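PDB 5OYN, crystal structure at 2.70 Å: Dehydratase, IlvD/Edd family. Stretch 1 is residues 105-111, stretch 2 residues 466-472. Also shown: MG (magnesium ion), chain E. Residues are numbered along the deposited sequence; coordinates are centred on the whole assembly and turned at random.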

ATOM      1  N   ARG A 105       5.863 -28.265  -2.050  1.00 66.46           N
ATOM      2  CA  ARG A 105       5.911 -29.695  -2.301  1.00 65.17           C
ATOM      3  C   ARG A 105       6.668 -29.986  -3.591  1.00 63.55           C
ATOM      4  O   ARG A 105       6.474 -29.296  -4.594  1.00 66.53           O
ATOM      5  CB  ARG A 105       4.489 -30.269  -2.368  1.00 64.73           C
ATOM      6  CG  ARG A 105       3.804 -30.274  -1.005  1.00 66.46           C
ATOM      7  CD  ARG A 105       2.327 -30.573  -1.112  1.00 67.72           C
ATOM      8  NE  ARG A 105       2.081 -31.934  -1.570  1.00 69.57           N
ATOM      9  CZ  ARG A 105       0.871 -32.449  -1.765  1.00 71.49           C
ATOM     10  NH1 ARG A 105      -0.217 -31.720  -1.539  1.00 67.26           N
ATOM     11  NH2 ARG A 105       0.754 -33.701  -2.185  1.00 75.08           N
ATOM     12  N   PRO A 106       7.538 -31.003  -3.608  1.00 65.94           N
ATOM     13  CA  PRO A 106       7.803 -32.022  -2.581  1.00 65.88           C
ATOM     14  C   PRO A 106       8.416 -31.504  -1.272  1.00 60.24           C
ATOM     15  O   PRO A 106       8.107 -32.061  -0.232  1.00 65.14           O
ATOM     16  CB  PRO A 106       8.780 -32.962  -3.286  1.00 65.43           C
ATOM     17  CG  PRO A 106       9.501 -32.082  -4.239  1.00 65.66           C
ATOM     18  CD  PRO A 106       8.481 -31.101  -4.736  1.00 65.23           C
ATOM     19  N   THR A 107       9.262 -30.479  -1.319  1.00 59.38           N
ATOM     20  CA  THR A 107       9.818 -29.881  -0.109  1.00 65.81           C
ATOM     21  C   THR A 107      10.401 -28.522  -0.466  1.00 67.73           C
ATOM     22  O   THR A 107      10.806 -28.289  -1.609  1.00 67.58           O
ATOM     23  CB  THR A 107      10.903 -30.757   0.546  1.00 64.58           C
ATOM     24  OG1 THR A 107      11.573 -30.014   1.577  1.00 64.51           O
ATOM     25  CG2 THR A 107      11.921 -31.198  -0.479  1.00 58.18           C
ATOM     26  N   ALA A 108      10.433 -27.624   0.524  1.00 69.96           N
ATOM     27  CA  ALA A 108      11.022 -26.305   0.313  1.00 67.35           C
ATOM     28  C   ALA A 108      12.547 -26.333   0.278  1.00 72.01           C
ATOM     29  O   ALA A 108      13.155 -25.322  -0.101  1.00 65.55           O
ATOM     30  CB  ALA A 108      10.546 -25.334   1.392  1.00 64.44           C
ATOM     31  N   ALA A 109      13.180 -27.455   0.659  1.00 65.61           N
ATOM     32  CA  ALA A 109      14.627 -27.557   0.520  1.00 63.22           C
ATOM     33  C   ALA A 109      15.061 -27.382  -0.927  1.00 61.48           C
ATOM     34  O   ALA A 109      16.196 -26.960  -1.185  1.00 60.89           O
ATOM     35  CB  ALA A 109      15.119 -28.900   1.060  1.00 68.01           C
ATOM     36  N   LEU A 110      14.171 -27.680  -1.871  1.00 56.51           N
ATOM     37  CA  LEU A 110      14.490 -27.517  -3.279  1.00 60.92           C
ATOM     38  C   LEU A 110      14.751 -26.063  -3.640  1.00 62.16           C
ATOM     39  O   LEU A 110      15.448 -25.778  -4.619  1.00 61.89           O
ATOM     40  CB  LEU A 110      13.339 -28.054  -4.123  1.00 61.94           C
ATOM     41  CG  LEU A 110      13.365 -29.557  -4.344  1.00 62.21           C
ATOM     42  CD1 LEU A 110      12.137 -29.980  -5.126  1.00 66.15           C
ATOM     43  CD2 LEU A 110      14.627 -29.899  -5.088  1.00 59.70           C
ATOM     44  N   ASP A 111      14.200 -25.133  -2.870  1.00 63.18           N
ATOM     45  CA  ASP A 111      14.116 -23.749  -3.306  1.00 60.31           C
ATOM     46  C   ASP A 111      15.277 -22.892  -2.832  1.00 60.70           C
ATOM     47  O   ASP A 111      15.550 -21.856  -3.448  1.00 56.48           O
ATOM     48  CB  ASP A 111      12.795 -23.144  -2.833  1.00 59.48           C
ATOM     49  CG  ASP A 111      11.625 -23.602  -3.685  1.00 66.03           C
ATOM     50  OD1 ASP A 111      11.857 -23.856  -4.889  1.00 63.88           O
ATOM     51  OD2 ASP A 111      10.489 -23.717  -3.164  1.00 67.09           O
ATOM     52  N   GLY A 466      17.261 -38.408  -3.325  1.00 59.84           N
ATOM     53  CA  GLY A 466      16.177 -39.375  -3.338  1.00 66.56           C
ATOM     54  C   GLY A 466      14.800 -38.745  -3.460  1.00 73.67           C
ATOM     55  O   GLY A 466      13.928 -39.276  -4.159  1.00 72.93           O
ATOM     56  N   TRP A 467      14.586 -37.597  -2.795  1.00 71.97           N
ATOM     57  CA  TRP A 467      13.231 -37.083  -2.618  1.00 65.92           C
ATOM     58  C   TRP A 467      12.637 -36.432  -3.871  1.00 66.06           C
ATOM     59  O   TRP A 467      11.509 -36.782  -4.258  1.00 66.03           O
ATOM     60  CB  TRP A 467      13.200 -36.114  -1.439  1.00 65.30           C
ATOM     61  CG  TRP A 467      11.814 -35.888  -0.908  1.00 70.04           C
ATOM     62  CD1 TRP A 467      11.032 -34.790  -1.105  1.00 66.93           C
ATOM     63  CD2 TRP A 467      11.042 -36.789  -0.105  1.00 69.99           C
ATOM     64  NE1 TRP A 467       9.826 -34.948  -0.476  1.00 66.83           N
ATOM     65  CE2 TRP A 467       9.806 -36.167   0.148  1.00 69.84           C
ATOM     66  CE3 TRP A 467      11.277 -38.060   0.423  1.00 69.84           C
ATOM     67  CZ2 TRP A 467       8.807 -36.770   0.912  1.00 72.13           C
ATOM     68  CZ3 TRP A 467      10.283 -38.657   1.185  1.00 75.13           C
ATOM     69  CH2 TRP A 467       9.062 -38.012   1.419  1.00 71.92           C
ATOM     70  N   PRO A 468      13.326 -35.479  -4.538  1.00 60.97           N
ATOM     71  CA  PRO A 468      14.616 -34.806  -4.332  1.00 59.33           C
ATOM     72  C   PRO A 468      14.502 -33.601  -3.427  1.00 62.28           C
ATOM     73  O   PRO A 468      13.386 -33.202  -3.117  1.00 60.22           O
ATOM     74  CB  PRO A 468      15.014 -34.372  -5.732  1.00 60.62           C
ATOM     75  CG  PRO A 468      13.717 -34.144  -6.431  1.00 60.87           C
ATOM     76  CD  PRO A 468      12.690 -35.049  -5.798  1.00 62.70           C
ATOM     77  N   GLY A 469      15.637 -33.017  -3.035  1.00 67.28           N
ATOM     78  CA  GLY A 469      15.682 -32.053  -1.948  1.00 58.18           C
ATOM     79  C   GLY A 469      15.340 -32.777  -0.669  1.00 59.57           C
ATOM     80  O   GLY A 469      14.319 -33.457  -0.621  1.00 66.19           O
ATOM     81  N   SER A 470      16.170 -32.699   0.361  1.00 60.76           N
ATOM     82  CA  SER A 470      15.896 -33.501   1.547  1.00 59.66           C
ATOM     83  C   SER A 470      14.555 -33.099   2.156  1.00 64.05           C
ATOM     84  O   SER A 470      14.098 -31.964   1.996  1.00 62.85           O
ATOM     85  CB  SER A 470      17.026 -33.332   2.554  1.00 63.11           C
ATOM     86  OG  SER A 470      17.525 -32.001   2.505  1.00 71.46           O
ATOM     87  N   ALA A 471      13.913 -34.041   2.848  1.00 59.37           N
ATOM     88  CA  ALA A 471      12.562 -33.846   3.353  1.00 55.19           C
ATOM     89  C   ALA A 471      12.489 -34.035   4.865  1.00 66.23           C
ATOM     90  O   ALA A 471      13.216 -34.847   5.450  1.00 69.24           O
ATOM     91  CB  ALA A 471      11.578 -34.797   2.677  1.00 59.39           C
ATOM     92  N   GLU A 472      11.585 -33.279   5.495  1.00 66.95           N
ATOM     93  CA  GLU A 472      11.373 -33.323   6.942  1.00 63.06           C
ATOM     94  C   GLU A 472      10.418 -34.466   7.253  1.00 61.27           C
ATOM     95  O   GLU A 472       9.233 -34.261   7.514  1.00 70.19           O
ATOM     96  CB  GLU A 472      10.813 -31.999   7.457  1.00 63.65           C
ATOM     97  CG  GLU A 472      11.764 -30.801   7.360  1.00 64.94           C
ATOM     98  CD  GLU A 472      11.129 -29.467   7.812  1.00 73.74           C
ATOM     99  OE1 GLU A 472       9.896 -29.363   8.030  1.00 73.54           O
ATOM    100  OE2 GLU A 472      11.925 -28.477   7.933  1.00 74.35           O
TER
HETATM  101 MG    MG E 601      11.653 -26.407   7.890  1.00 79.46          MG
HETATM  102  O   HOH W   1      11.737 -26.510  10.051  1.00 56.29           O

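Two segments more than 350 residues apart in sequence meet here, and most of what joins them is backbone oxygen met by side chains. Gly466, at the start of the second segment, lies out of reach of the first; the contact opens with Trp467. Its indole NE1 donates a weak hydrogen bond to Pro106 O, 3.4 Å away, and the oxygen lies at the ring's edge, near its plane, where the N–H projects. The same side of the indole has an apolar neighbour, with Pro106 CB 3.6 Å from Trp467 CD1. Tryptophan suits this place because one rigid ring places an N–H donor beside a carbon, CD1, that can pack against Pro106. Pro106 is well matched to it: its compact ring packs against carbon, while its carbonyl remains free to accept.

Pro468 follows a cis peptide bond, as Pro106 does, a geometry far more accessible to proline than to other residues. Its contribution comes chiefly through its carbonyl: Pro468 O lies 3.6 Å from Thr107 CG2 and 3.8 Å from Leu110 CG. These are packing contacts that set the oxygen against aliphatic groups. The CA-to-CB bond of Leu110 runs sideways to the second segment, yet the end of the side chain comes nearer, bringing Leu110 CD2 to 3.9 Å from Gly469 N.

Gly469 sits where the backbones come close, Gly469 CA lying 4.9 Å from Leu110 CA. A CB built on it at ideal geometry would point toward the first segment and lie 2.9 Å from Leu110 CG, a clash, and a tight 3.3 Å from Thr107 CG2. Its phi of 67° by itself also favours glycine, so crowding and backbone conformation make the same demand. Gly469 O in turn packs 3.3 Å from Thr107 CG2.

Ser470 directs its CB away, and its OG is hydrogen-bonded elsewhere in the structure, but its carbonyl faces the contact. Thr107 OG1 donates to Ser470 O at 3.2 Å and also accepts from Ala109 N at 3.2 Å, a nearly straight bond of 172° that caps the turn leading into a helix. A hydroxyl can do both at once, and threonine adds a methyl to pack beside the neighbouring carbonyls. Ala109 CB also approaches Ser470 O, to 3.4 Å; its small methyl fits close to the backbone there.

Ala471 adds little, its CA lying 4.3 Å from Thr107 OG1. Glu472 makes no close contact with the first segment: its carboxylate suits a metal site, and Glu472 OE2 binds the magnesium ion MG at 2.1 Å, with a water also among the ligands.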